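Local coordinates for protein DNA ligase (Aquifex aeolicus, PDB 3QWU) that probably acts as an ATP-dependent nucleic acid ligase of the RNA ligase family, binding adenosine in its nucleotide pocket and a calcium ion close by, at residues K18-E23 with R31-Y36; K37-G42 with I50-P55; Y140-P145 with V302-T307; I330-R335 with L346-V351. All blocks are in the same frame, centred on the assembly; numbering follows the deposited sequence.

Interaction 1: residues K18-E23 with R31-Y36; sequences KVRSEE and RFNDDY
The Arg-31 side chain runs beside strand 19-24 and ends among several acceptors. Its CB packs 3.6 Å from Arg-20 O, and CD touches Glu-22 CG obliquely. The chain stays extended, with CG anti to the backbone N, until a turn at chi3 (75°) presents NE to Glu-22. NE donates to Glu-22 OE2 at 2.9 Å, close to the guanidinium plane and above the carboxylate plane, in a nearly straight salt bridge (165°), while NH2 adds a weak bond to the same oxygen. NH2 also binds Asn-33 OD1 at 3.1 Å, on a lone pair in the amide plane, and NH1 goes on to Gly-101 O. Arginine suits this buried position because its several N-H groups serve acceptors on different sides. An alanine here would lose these bonds and would probably leave the Glu-22 carboxylate and the Asn-33 amide less firmly held. Arg-20 NH1 lies 4.5 Å from Arg-31 NH2, a like-charge approach that Glu-22 probably eases. On the other sheet face Val-19 sets CG2 over the centre of the Phe-32 ring, a CH-pi contact. Backbone bonds Arg-20 N to Arg-31 O (3.0 Å) and Arg-31 N to Arg-20 O (2.8 Å) close the hydrogen-bonded pair. This is the register of an antiparallel beta hairpin, strands 19-24 and 27-32, at the edge of a four-stranded sheet.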
# COMPACT_ATOMS: atom_id res chain seq x y z
N LYS A 18 -12.77 21.96 -8.20
CA LYS A 18 -13.45 21.20 -7.15
C LYS A 18 -14.95 21.06 -7.47
O LYS A 18 -15.58 20.07 -7.07
CB LYS A 18 -13.28 21.89 -5.78
CG LYS A 18 -11.84 22.07 -5.29
CD LYS A 18 -10.95 20.87 -5.58
CE LYS A 18 -9.73 20.82 -4.67
NZ LYS A 18 -8.51 20.32 -5.37
N VAL A 19 -15.52 22.04 -8.18
CA VAL A 19 -16.90 21.97 -8.64
C VAL A 19 -16.95 21.89 -10.17
O VAL A 19 -16.07 22.43 -10.84
CB VAL A 19 -17.73 23.18 -8.11
CG1 VAL A 19 -18.95 23.48 -9.01
CG2 VAL A 19 -18.17 22.92 -6.68
N ARG A 20 -17.95 21.18 -10.71
CA ARG A 20 -18.19 21.05 -12.15
C ARG A 20 -19.70 21.04 -12.43
O ARG A 20 -20.49 20.49 -11.66
CB ARG A 20 -17.61 19.74 -12.74
CG ARG A 20 -16.44 19.14 -12.00
CD ARG A 20 -15.41 18.50 -12.91
NE ARG A 20 -14.08 18.65 -12.31
CZ ARG A 20 -13.34 17.67 -11.79
NH1 ARG A 20 -13.74 16.40 -11.81
NH2 ARG A 20 -12.14 17.96 -11.26
N SER A 21 -20.10 21.64 -13.55
CA SER A 21 -21.49 21.59 -13.97
C SER A 21 -21.71 20.28 -14.65
O SER A 21 -20.87 19.80 -15.40
CB SER A 21 -21.84 22.75 -14.89
OG SER A 21 -20.77 23.02 -15.76
N GLU A 22 -22.84 19.66 -14.36
CA GLU A 22 -23.22 18.42 -14.98
C GLU A 22 -24.56 18.71 -15.57
O GLU A 22 -25.20 19.68 -15.19
CB GLU A 22 -23.37 17.29 -13.95
CG GLU A 22 -22.13 17.02 -13.06
CD GLU A 22 -20.92 16.44 -13.80
OE1 GLU A 22 -20.99 16.20 -15.03
OE2 GLU A 22 -19.89 16.21 -13.13
N GLU A 23 -24.97 17.88 -16.52
CA GLU A 23 -26.36 17.87 -16.98
C GLU A 23 -26.82 16.42 -17.08
O GLU A 23 -26.09 15.56 -17.59
CB GLU A 23 -26.59 18.60 -18.30
CG GLU A 23 -28.08 18.54 -18.75
CD GLU A 23 -28.51 19.66 -19.71
OE1 GLU A 23 -28.24 20.87 -19.45
OE2 GLU A 23 -29.15 19.33 -20.74
N ARG A 31 -21.76 20.39 -9.22
CA ARG A 31 -21.43 19.22 -8.40
C ARG A 31 -20.07 19.34 -7.76
O ARG A 31 -19.07 19.56 -8.44
CB ARG A 31 -21.42 17.97 -9.28
CG ARG A 31 -21.10 16.68 -8.55
CD ARG A 31 -21.14 15.50 -9.48
NE ARG A 31 -19.96 15.43 -10.35
CZ ARG A 31 -18.79 14.87 -10.03
NH1 ARG A 31 -18.57 14.35 -8.85
NH2 ARG A 31 -17.82 14.84 -10.92
N PHE A 32 -20.03 19.18 -6.44
CA PHE A 32 -18.76 19.20 -5.70
C PHE A 32 -18.02 17.89 -5.87
O PHE A 32 -18.41 16.86 -5.32
CB PHE A 32 -18.97 19.53 -4.22
CG PHE A 32 -18.99 21.00 -3.94
CD1 PHE A 32 -20.16 21.73 -4.02
CD2 PHE A 32 -17.81 21.67 -3.67
CE1 PHE A 32 -20.14 23.11 -3.78
CE2 PHE A 32 -17.77 23.06 -3.45
CZ PHE A 32 -18.93 23.78 -3.49
N ASN A 33 -16.94 17.92 -6.64
CA ASN A 33 -16.20 16.71 -6.98
C ASN A 33 -15.30 16.27 -5.83
O ASN A 33 -15.05 15.09 -5.67
CB ASN A 33 -15.36 16.94 -8.24
CG ASN A 33 -14.64 15.70 -8.68
OD1 ASN A 33 -15.25 14.79 -9.23
ND2 ASN A 33 -13.33 15.64 -8.42
N ASP A 34 -14.82 17.24 -5.07
CA ASP A 34 -14.04 17.00 -3.85
C ASP A 34 -14.54 17.88 -2.74
O ASP A 34 -15.29 18.84 -2.98
CB ASP A 34 -12.56 17.35 -4.07
CG ASP A 34 -11.75 16.21 -4.65
OD1 ASP A 34 -12.04 15.01 -4.35
OD2 ASP A 34 -10.81 16.51 -5.42
N ASP A 35 -14.08 17.58 -1.52
CA ASP A 35 -14.21 18.50 -0.40
C ASP A 35 -13.57 19.81 -0.79
O ASP A 35 -12.55 19.85 -1.48
CB ASP A 35 -13.52 17.96 0.84
CG ASP A 35 -14.16 16.71 1.39
OD1 ASP A 35 -15.37 16.51 1.18
OD2 ASP A 35 -13.46 15.91 2.03
N TYR A 36 -14.19 20.90 -0.36
CA TYR A 36 -13.62 22.23 -0.55
C TYR A 36 -14.13 23.16 0.56
O TYR A 36 -15.34 23.41 0.67
CB TYR A 36 -13.96 22.77 -1.95
CG TYR A 36 -13.25 24.08 -2.31
CD1 TYR A 36 -13.97 25.20 -2.70
CD2 TYR A 36 -11.85 24.19 -2.24
CE1 TYR A 36 -13.33 26.40 -3.03
CE2 TYR A 36 -11.19 25.38 -2.56
CZ TYR A 36 -11.94 26.48 -2.95
OH TYR A 36 -11.32 27.68 -3.28

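Interaction 2: residues K37-G42 with I50-P55. With ADN (adenosine), chain C.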
# COMPACT_ATOMS: atom_id res chain seq x y z
N LYS A 37 -13.19 23.64 1.38
CA LYS A 37 -13.49 24.63 2.42
C LYS A 37 -14.76 24.23 3.20
O LYS A 37 -15.73 25.00 3.29
CB LYS A 37 -13.63 26.04 1.80
CG LYS A 37 -12.39 26.95 1.97
CD LYS A 37 -12.78 28.44 2.18
CE LYS A 37 -11.97 29.11 3.32
NZ LYS A 37 -12.13 28.40 4.64
N ASP A 38 -14.72 22.99 3.73
CA ASP A 38 -15.79 22.40 4.58
C ASP A 38 -17.08 21.99 3.86
O ASP A 38 -17.95 21.38 4.50
CB ASP A 38 -16.15 23.32 5.78
CG ASP A 38 -14.92 23.91 6.46
OD1 ASP A 38 -14.97 25.11 6.83
OD2 ASP A 38 -13.91 23.21 6.60
N ILE A 39 -17.24 22.33 2.57
CA ILE A 39 -18.36 21.83 1.76
C ILE A 39 -18.07 20.39 1.40
O ILE A 39 -17.17 20.10 0.62
CB ILE A 39 -18.54 22.59 0.42
CG1 ILE A 39 -18.72 24.10 0.65
CG2 ILE A 39 -19.70 22.01 -0.41
CD1 ILE A 39 -19.72 24.44 1.70
N PRO A 40 -18.82 19.46 1.97
CA PRO A 40 -18.50 18.07 1.63
C PRO A 40 -18.73 17.75 0.14
O PRO A 40 -19.65 18.30 -0.49
CB PRO A 40 -19.42 17.27 2.55
CG PRO A 40 -20.54 18.14 2.84
CD PRO A 40 -20.04 19.56 2.80
N ARG A 41 -17.81 16.96 -0.42
CA ARG A 41 -17.95 16.27 -1.71
C ARG A 41 -19.33 15.65 -1.90
O ARG A 41 -19.87 15.07 -1.00
CB ARG A 41 -16.88 15.16 -1.80
CG ARG A 41 -17.11 14.11 -2.86
CD ARG A 41 -15.89 13.19 -3.08
NE ARG A 41 -16.18 12.26 -4.18
CZ ARG A 41 -16.73 11.05 -4.04
NH1 ARG A 41 -17.05 10.56 -2.83
NH2 ARG A 41 -16.96 10.30 -5.13
N GLY A 42 -19.89 15.76 -3.09
CA GLY A 42 -21.21 15.21 -3.36
C GLY A 42 -22.28 16.27 -3.29
O GLY A 42 -23.42 16.04 -3.71
N ILE A 50 -30.15 23.40 -2.73
CA ILE A 50 -28.94 22.64 -2.56
C ILE A 50 -29.21 21.27 -1.83
O ILE A 50 -30.02 21.18 -0.88
CB ILE A 50 -27.86 23.44 -1.82
CG1 ILE A 50 -27.51 24.68 -2.65
CG2 ILE A 50 -26.62 22.52 -1.58
CD1 ILE A 50 -26.77 25.77 -1.87
N ILE A 51 -28.58 20.23 -2.35
CA ILE A 51 -28.63 18.93 -1.72
C ILE A 51 -27.24 18.78 -1.20
O ILE A 51 -26.29 18.63 -1.97
CB ILE A 51 -28.99 17.78 -2.69
CG1 ILE A 51 -30.24 18.11 -3.51
CG2 ILE A 51 -29.19 16.50 -1.88
CD1 ILE A 51 -31.56 17.99 -2.73
N TRP A 52 -27.11 18.88 0.12
CA TRP A 52 -25.79 18.79 0.73
C TRP A 52 -25.31 17.36 0.61
O TRP A 52 -26.11 16.43 0.59
CB TRP A 52 -25.78 19.30 2.18
CG TRP A 52 -25.79 20.81 2.23
CD1 TRP A 52 -26.89 21.63 2.16
CD2 TRP A 52 -24.66 21.67 2.35
NE1 TRP A 52 -26.50 22.95 2.23
CE2 TRP A 52 -25.14 22.99 2.35
CE3 TRP A 52 -23.29 21.45 2.47
CZ2 TRP A 52 -24.28 24.09 2.46
CZ3 TRP A 52 -22.45 22.54 2.58
CH2 TRP A 52 -22.94 23.83 2.57
N GLY A 53 -23.99 17.25 0.42
CA GLY A 53 -23.27 15.99 0.38
C GLY A 53 -23.39 15.24 1.70
O GLY A 53 -23.58 15.86 2.72
N TYR A 54 -23.32 13.91 1.65
CA TYR A 54 -23.38 13.11 2.89
C TYR A 54 -22.02 13.24 3.49
O TYR A 54 -21.05 13.07 2.78
CB TYR A 54 -23.72 11.64 2.64
CG TYR A 54 -24.14 10.96 3.90
CD1 TYR A 54 -23.26 10.18 4.62
CD2 TYR A 54 -25.41 11.09 4.36
CE1 TYR A 54 -23.65 9.54 5.80
CE2 TYR A 54 -25.82 10.44 5.51
CZ TYR A 54 -24.93 9.69 6.24
OH TYR A 54 -25.35 9.07 7.36
N PRO A 55 -21.94 13.63 4.76
CA PRO A 55 -20.69 13.95 5.42
C PRO A 55 -19.92 12.69 5.87
O PRO A 55 -20.52 11.62 6.04
CB PRO A 55 -21.14 14.81 6.60
CG PRO A 55 -22.45 14.28 6.96
CD PRO A 55 -23.09 13.80 5.67
O5' ADN C . -19.35 6.50 5.40
C5' ADN C . -20.17 5.42 5.87
C4' ADN C . -21.05 4.92 4.74
O4' ADN C . -21.76 3.70 5.11
C3' ADN C . -22.13 5.94 4.39
O3' ADN C . -21.75 6.90 3.41
C2' ADN C . -23.32 5.09 3.96
O2' ADN C . -23.42 5.05 2.55
C1' ADN C . -23.07 3.68 4.51
N9 ADN C . -24.04 3.26 5.53
C8 ADN C . -24.54 2.00 5.61
N7 ADN C . -25.41 1.86 6.64
C5 ADN C . -25.42 3.07 7.26
C6 ADN C . -26.09 3.60 8.45
N6 ADN C . -26.92 2.77 9.13
N1 ADN C . -25.89 4.92 8.78
C2 ADN C . -25.04 5.70 8.05
N3 ADN C . -24.36 5.26 6.96
C4 ADN C . -24.53 3.99 6.53
O HOH W 1 -19.10 13.68 1.05
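The wall of the adenosine pocket begins here, where loop 37-42 crosses the chain that leaves strand 50-51 and delivers Tyr-54 to the nucleoside. The touching parts run 90° apart, and no direct hydrogen bond joins them. Trp-52 offers the edge of its indole: Ile-39 CD1 meets CH2 at 3.4 Å, and Pro-40 CD lies in the ring plane, 3.8 Å from Trp-52 CE3. Isoleucine and proline give this edge compact apolar partners. At the crossing Gly-42 CA and Gly-53 CA lie 4.3 Å apart: a side chain on Gly-53 would run into Arg-41 O, and at the positive phi of Gly-42 (99°) a CB would jam against the preceding carbonyl O. Strand 50-51 is an outer strand of the small antiparallel sheet to which loop 37-42 leads, and Arg-87 NH1 bonds both Gly-42 O and Trp-52 O. A water donates to Arg-41 O at 2.6 Å and to Tyr-54 O at 2.7 Å, satisfying two carbonyls. The first bond of Tyr-54 points away from the loop, and with CG anti to its backbone N the OH comes 3.5 Å from adenosine C2. That hydroxyl is hydrogen-bonded to Asp-158, and Phe-157 meets the ring at a steep angle. An alanine in place of Tyr-54 would remove ring and hydroxyl and would probably loosen the packing beside the purine and ribose.

Interaction 3: residues Y140-P145 with V302-T307; sequences YIEESP and VYKTFT. With CA (calcium ion), chain D.
The loop 140-145 passes beside strand 303-310 without pairing with it, the nearest CA atoms, those of Glu-142 and Phe-306, being 6.9 Å apart. In the conformer described, one of two for Glu-142, a salt bridge joins the two: Lys-304 NZ donates to Glu-142 OE1 at 2.7 Å, arriving nearly along the C-O axis of that oxygen. Both chains are long enough to meet. Glu-142 stays extended with CG anti to its backbone N, while Lys-304 bends at chi3 (-149°) and crosses it at about a right angle, so that CD also lies 3.2 Å from OE1. The ammonium has a second acceptor in Thr-242 O, at the end of helix 233-242. The bridge therefore joins the region of the RNA ligase family to the Pab1020-type C-terminal region, a link between two parts of the fold far apart in sequence. Phe-306 adds its ring edge: CE2 approaches Ile-141 N at 3.8 Å, an apolar ring set edge-on to the loop backbone, while Phe-348 meets the ring from within the C-terminal sheet. Next to Glu-142, Glu-143 turns to the calcium ion, which its OE1 binds at 2.5 Å together with two waters, Asp-82 and Asp-239.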
# COMPACT_ATOMS: atom_id res chain seq x y z
N TYR A 140 -22.29 -1.03 -8.93
CA TYR A 140 -21.17 -0.37 -8.26
C TYR A 140 -20.25 -1.28 -7.41
O TYR A 140 -19.09 -0.99 -7.25
CB TYR A 140 -21.73 0.73 -7.38
CG TYR A 140 -22.34 1.85 -8.14
CD1 TYR A 140 -21.57 2.67 -8.91
CD2 TYR A 140 -23.72 2.07 -8.12
CE1 TYR A 140 -22.13 3.72 -9.60
CE2 TYR A 140 -24.29 3.09 -8.81
CZ TYR A 140 -23.49 3.93 -9.56
OH TYR A 140 -24.03 4.97 -10.26
N ILE A 141 -20.79 -2.36 -6.89
CA ILE A 141 -20.20 -3.13 -5.81
C ILE A 141 -20.51 -4.60 -6.10
O ILE A 141 -21.67 -4.98 -6.29
CB ILE A 141 -20.87 -2.67 -4.47
CG1 ILE A 141 -20.48 -1.21 -4.15
CG2 ILE A 141 -20.52 -3.55 -3.29
CD1 ILE A 141 -18.97 -1.00 -3.99
N GLU A 142 -19.47 -5.39 -6.23
CA GLU A 142 -19.55 -6.82 -6.46
C GLU A 142 -20.23 -7.50 -5.27
O GLU A 142 -21.09 -8.35 -5.42
CB GLU A 142 -18.11 -7.30 -6.57
CG GLU A 142 -17.87 -8.78 -6.66
CD GLU A 142 -16.40 -9.09 -6.41
OE1 GLU A 142 -15.59 -8.12 -6.47
OE2 GLU A 142 -16.09 -10.28 -6.14
N GLU A 143 -19.81 -7.09 -4.07
CA GLU A 143 -20.32 -7.68 -2.80
C GLU A 143 -21.79 -7.38 -2.53
O GLU A 143 -22.31 -6.34 -2.94
CB GLU A 143 -19.53 -7.15 -1.56
CG GLU A 143 -18.07 -7.67 -1.37
CD GLU A 143 -17.43 -7.21 -0.03
OE1 GLU A 143 -17.08 -6.00 0.11
OE2 GLU A 143 -17.25 -8.07 0.89
N SER A 144 -22.42 -8.27 -1.79
CA SER A 144 -23.80 -8.16 -1.36
C SER A 144 -23.89 -8.45 0.13
O SER A 144 -23.12 -9.26 0.62
CB SER A 144 -24.65 -9.22 -2.08
OG SER A 144 -26.03 -8.96 -1.97
N PRO A 145 -24.84 -7.82 0.85
CA PRO A 145 -25.24 -8.34 2.14
C PRO A 145 -25.89 -9.69 1.91
O PRO A 145 -26.54 -9.88 0.90
CB PRO A 145 -26.29 -7.35 2.62
CG PRO A 145 -26.17 -6.19 1.79
CD PRO A 145 -25.54 -6.59 0.51
N VAL A 302 -8.07 -9.32 -17.03
CA VAL A 302 -8.51 -9.30 -15.63
C VAL A 302 -9.67 -8.31 -15.50
O VAL A 302 -9.53 -7.12 -15.77
CB VAL A 302 -7.37 -8.93 -14.69
CG1 VAL A 302 -7.93 -8.74 -13.24
CG2 VAL A 302 -6.30 -9.96 -14.75
N TYR A 303 -10.82 -8.81 -15.08
CA TYR A 303 -12.03 -8.02 -15.08
C TYR A 303 -13.05 -8.53 -14.04
O TYR A 303 -12.99 -9.70 -13.63
CB TYR A 303 -12.64 -8.04 -16.50
CG TYR A 303 -13.14 -9.39 -16.97
CD1 TYR A 303 -12.35 -10.22 -17.73
CD2 TYR A 303 -14.44 -9.82 -16.67
CE1 TYR A 303 -12.80 -11.47 -18.16
CE2 TYR A 303 -14.89 -11.08 -17.10
CZ TYR A 303 -14.06 -11.88 -17.84
OH TYR A 303 -14.49 -13.09 -18.30
N LYS A 304 -13.96 -7.65 -13.62
CA LYS A 304 -15.12 -8.02 -12.78
C LYS A 304 -16.39 -7.89 -13.61
O LYS A 304 -16.53 -6.92 -14.31
CB LYS A 304 -15.27 -7.10 -11.57
CG LYS A 304 -14.15 -7.17 -10.56
CD LYS A 304 -14.63 -6.72 -9.16
CE LYS A 304 -13.56 -6.06 -8.32
NZ LYS A 304 -14.06 -5.90 -6.98
N THR A 305 -17.30 -8.83 -13.52
CA THR A 305 -18.56 -8.73 -14.27
C THR A 305 -19.64 -8.22 -13.33
O THR A 305 -19.70 -8.64 -12.20
CB THR A 305 -18.98 -10.10 -14.95
OG1 THR A 305 -18.06 -10.43 -16.02
CG2 THR A 305 -20.41 -10.04 -15.55
N PHE A 306 -20.47 -7.30 -13.80
CA PHE A 306 -21.61 -6.74 -13.06
C PHE A 306 -22.89 -7.00 -13.78
O PHE A 306 -22.87 -7.02 -15.02
CB PHE A 306 -21.45 -5.24 -12.91
CG PHE A 306 -20.32 -4.88 -12.04
CD1 PHE A 306 -19.03 -4.93 -12.50
CD2 PHE A 306 -20.54 -4.55 -10.73
CE1 PHE A 306 -17.98 -4.63 -11.66
CE2 PHE A 306 -19.49 -4.22 -9.92
CZ PHE A 306 -18.22 -4.28 -10.37
N THR A 307 -23.99 -7.23 -13.06
CA THR A 307 -25.28 -7.44 -13.71
C THR A 307 -26.40 -6.69 -13.02
O THR A 307 -26.49 -6.69 -11.82
CB THR A 307 -25.64 -8.96 -13.85
OG1 THR A 307 -26.90 -9.11 -14.54
CG2 THR A 307 -25.76 -9.64 -12.49
CA CA D . -17.29 -5.22 2.52
O HOH W 2 -16.52 -3.54 3.78
O HOH W 3 -17.30 -3.21 1.30

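Interaction 4: residues I330-R335 with L346-V351; sequences IQVKER and LEFDKV
The guanidinium of Arg-335 receives Asp-349 at its edge: NH1 lies 2.6 Å from OD2, in the guanidinium plane, and uses the syn lone pair of that oxygen. The two planes are nonetheless turned 53° apart, so the pair meets through a single N-H rather than as a parallel fork. Arg-335 reaches this position by a bend at chi3 (70°), which also lays its CD 3.1 Å from Asp-349 OD1. That second oxygen is held by Thr-305 of the adjoining strand, the two oxygens of aspartate letting the buried carboxylate serve both strands at once. Glu-347 OE1 is near Arg-335 NE but beyond salt-bridge range, its OE2 being paired with Arg-336. The Phe-348 ring meets Val-332 CG1 obliquely, with CD2 3.9 Å away, and stands almost parallel to Phe-306, beneath helix 313-325. These side chains decorate an antiparallel beta hairpin, strands 330-340 and 343-352, in the three-stranded sheet of the C-terminal region. Gln-331 and Val-351 bond in both directions, each N to the other's O at 2.9 Å, and Lys-333 with Asp-349 repeats the pattern; Arg-335 N then donates to Glu-347 O. Alternation sends Val-332 and Phe-348 to the helix side, where valine and phenylalanine supply apolar surface, and Gln-331, Lys-333 and Asp-349 to the other. Lys-350 points its amine to Pro-139 O, and Ile-330 CG2 packs 3.8 Å from Lys-350 CB.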
# COMPACT_ATOMS: atom_id res chain seq x y z
N ILE A 330 -9.65 1.74 -16.07
CA ILE A 330 -10.69 0.71 -16.06
C ILE A 330 -11.49 0.85 -17.36
O ILE A 330 -11.95 1.94 -17.66
CB ILE A 330 -11.65 0.88 -14.87
CG1 ILE A 330 -10.99 0.49 -13.53
CG2 ILE A 330 -12.87 0.06 -15.08
CD1 ILE A 330 -9.48 0.79 -13.44
N GLN A 331 -11.63 -0.23 -18.12
CA GLN A 331 -12.45 -0.22 -19.32
C GLN A 331 -13.84 -0.74 -18.97
O GLN A 331 -13.96 -1.85 -18.45
CB GLN A 331 -11.85 -1.10 -20.42
CG GLN A 331 -12.72 -1.24 -21.68
CD GLN A 331 -12.03 -2.02 -22.82
OE1 GLN A 331 -11.14 -2.85 -22.60
NE2 GLN A 331 -12.49 -1.77 -24.04
N VAL A 332 -14.88 0.05 -19.28
CA VAL A 332 -16.27 -0.43 -19.20
C VAL A 332 -16.68 -1.00 -20.55
O VAL A 332 -16.49 -0.36 -21.61
CB VAL A 332 -17.21 0.67 -18.72
CG1 VAL A 332 -18.66 0.14 -18.59
CG2 VAL A 332 -16.70 1.22 -17.39
N LYS A 333 -17.11 -2.25 -20.53
CA LYS A 333 -17.31 -3.05 -21.73
C LYS A 333 -18.61 -3.84 -21.60
O LYS A 333 -18.67 -4.78 -20.81
CB LYS A 333 -16.14 -4.01 -21.95
CG LYS A 333 -16.29 -4.98 -23.14
CD LYS A 333 -15.70 -4.40 -24.45
CE LYS A 333 -16.04 -5.22 -25.73
NZ LYS A 333 -16.48 -4.34 -26.88
N GLU A 334 -19.62 -3.46 -22.38
CA GLU A 334 -20.93 -4.08 -22.34
C GLU A 334 -20.84 -5.51 -22.81
O GLU A 334 -20.20 -5.76 -23.80
CB GLU A 334 -21.89 -3.30 -23.28
CG GLU A 334 -23.32 -3.88 -23.37
CD GLU A 334 -24.21 -3.17 -24.39
OE1 GLU A 334 -24.31 -1.92 -24.34
OE2 GLU A 334 -24.85 -3.86 -25.22
N ARG A 335 -21.50 -6.44 -22.13
CA ARG A 335 -21.67 -7.80 -22.68
C ARG A 335 -23.07 -7.99 -23.23
O ARG A 335 -23.23 -8.33 -24.39
CB ARG A 335 -21.41 -8.89 -21.65
CG ARG A 335 -20.14 -8.72 -20.85
CD ARG A 335 -20.16 -9.63 -19.60
NE ARG A 335 -20.05 -11.05 -19.91
CZ ARG A 335 -18.90 -11.72 -20.07
NH1 ARG A 335 -17.71 -11.12 -19.96
NH2 ARG A 335 -18.96 -13.01 -20.35
N LEU A 346 -28.90 -5.64 -17.92
CA LEU A 346 -27.55 -5.21 -18.31
C LEU A 346 -26.49 -6.07 -17.63
O LEU A 346 -26.56 -6.31 -16.41
CB LEU A 346 -27.29 -3.76 -17.98
CG LEU A 346 -25.91 -3.23 -18.35
CD1 LEU A 346 -25.70 -3.19 -19.87
CD2 LEU A 346 -25.77 -1.86 -17.75
N GLU A 347 -25.52 -6.52 -18.41
CA GLU A 347 -24.34 -7.18 -17.88
C GLU A 347 -23.15 -6.47 -18.45
O GLU A 347 -23.12 -6.22 -19.64
CB GLU A 347 -24.24 -8.66 -18.31
CG GLU A 347 -25.31 -9.59 -17.77
CD GLU A 347 -24.99 -11.06 -18.06
OE1 GLU A 347 -23.82 -11.41 -18.33
OE2 GLU A 347 -25.94 -11.87 -18.00
N PHE A 348 -22.15 -6.17 -17.64
CA PHE A 348 -20.98 -5.50 -18.17
C PHE A 348 -19.73 -5.81 -17.37
O PHE A 348 -19.79 -6.24 -16.22
CB PHE A 348 -21.22 -3.98 -18.29
CG PHE A 348 -21.27 -3.27 -16.98
CD1 PHE A 348 -22.48 -3.11 -16.30
CD2 PHE A 348 -20.11 -2.70 -16.42
CE1 PHE A 348 -22.53 -2.43 -15.07
CE2 PHE A 348 -20.16 -2.02 -15.19
CZ PHE A 348 -21.35 -1.90 -14.51
N ASP A 349 -18.59 -5.57 -18.03
CA ASP A 349 -17.31 -5.83 -17.46
C ASP A 349 -16.57 -4.53 -17.09
O ASP A 349 -16.60 -3.56 -17.86
CB ASP A 349 -16.50 -6.65 -18.47
CG ASP A 349 -17.04 -8.09 -18.63
OD1 ASP A 349 -17.83 -8.58 -17.77
OD2 ASP A 349 -16.62 -8.76 -19.62
N LYS A 350 -15.96 -4.50 -15.90
CA LYS A 350 -14.89 -3.55 -15.62
C LYS A 350 -13.58 -4.35 -15.82
O LYS A 350 -13.31 -5.31 -15.10
CB LYS A 350 -14.98 -2.95 -14.19
CG LYS A 350 -16.19 -1.99 -13.95
CD LYS A 350 -16.44 -1.61 -12.44
CE LYS A 350 -17.98 -1.32 -12.21
NZ LYS A 350 -18.31 -0.48 -11.02
N VAL A 351 -12.84 -3.99 -16.87
CA VAL A 351 -11.56 -4.60 -17.22
C VAL A 351 -10.47 -3.73 -16.61
O VAL A 351 -10.39 -2.55 -16.96
CB VAL A 351 -11.34 -4.64 -18.79
CG1 VAL A 351 -9.95 -5.17 -19.16
CG2 VAL A 351 -12.47 -5.44 -19.52

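The four contacts follow one another along the chain without overlap and fall into two touching pairs. Interactions 1 and 2, centres 10 Å apart, share the N-terminal four-stranded sheet and join through a backbone hydrogen bond from Gly-42 N to Phe-32 O and another bond from Arg-41 N to Asp-35. Interactions 3 and 4, also 10 Å apart, share the C-terminal three-stranded sheet, where strand 303-310 lies beside strand 343-352. Between the pairs the centres lie about 26 to 30 Å apart, with nothing touching. Interaction 2 borders the adenosine and interaction 3 carries a calcium ligand, so each pair has one member at a bound group and one hairpin farther away.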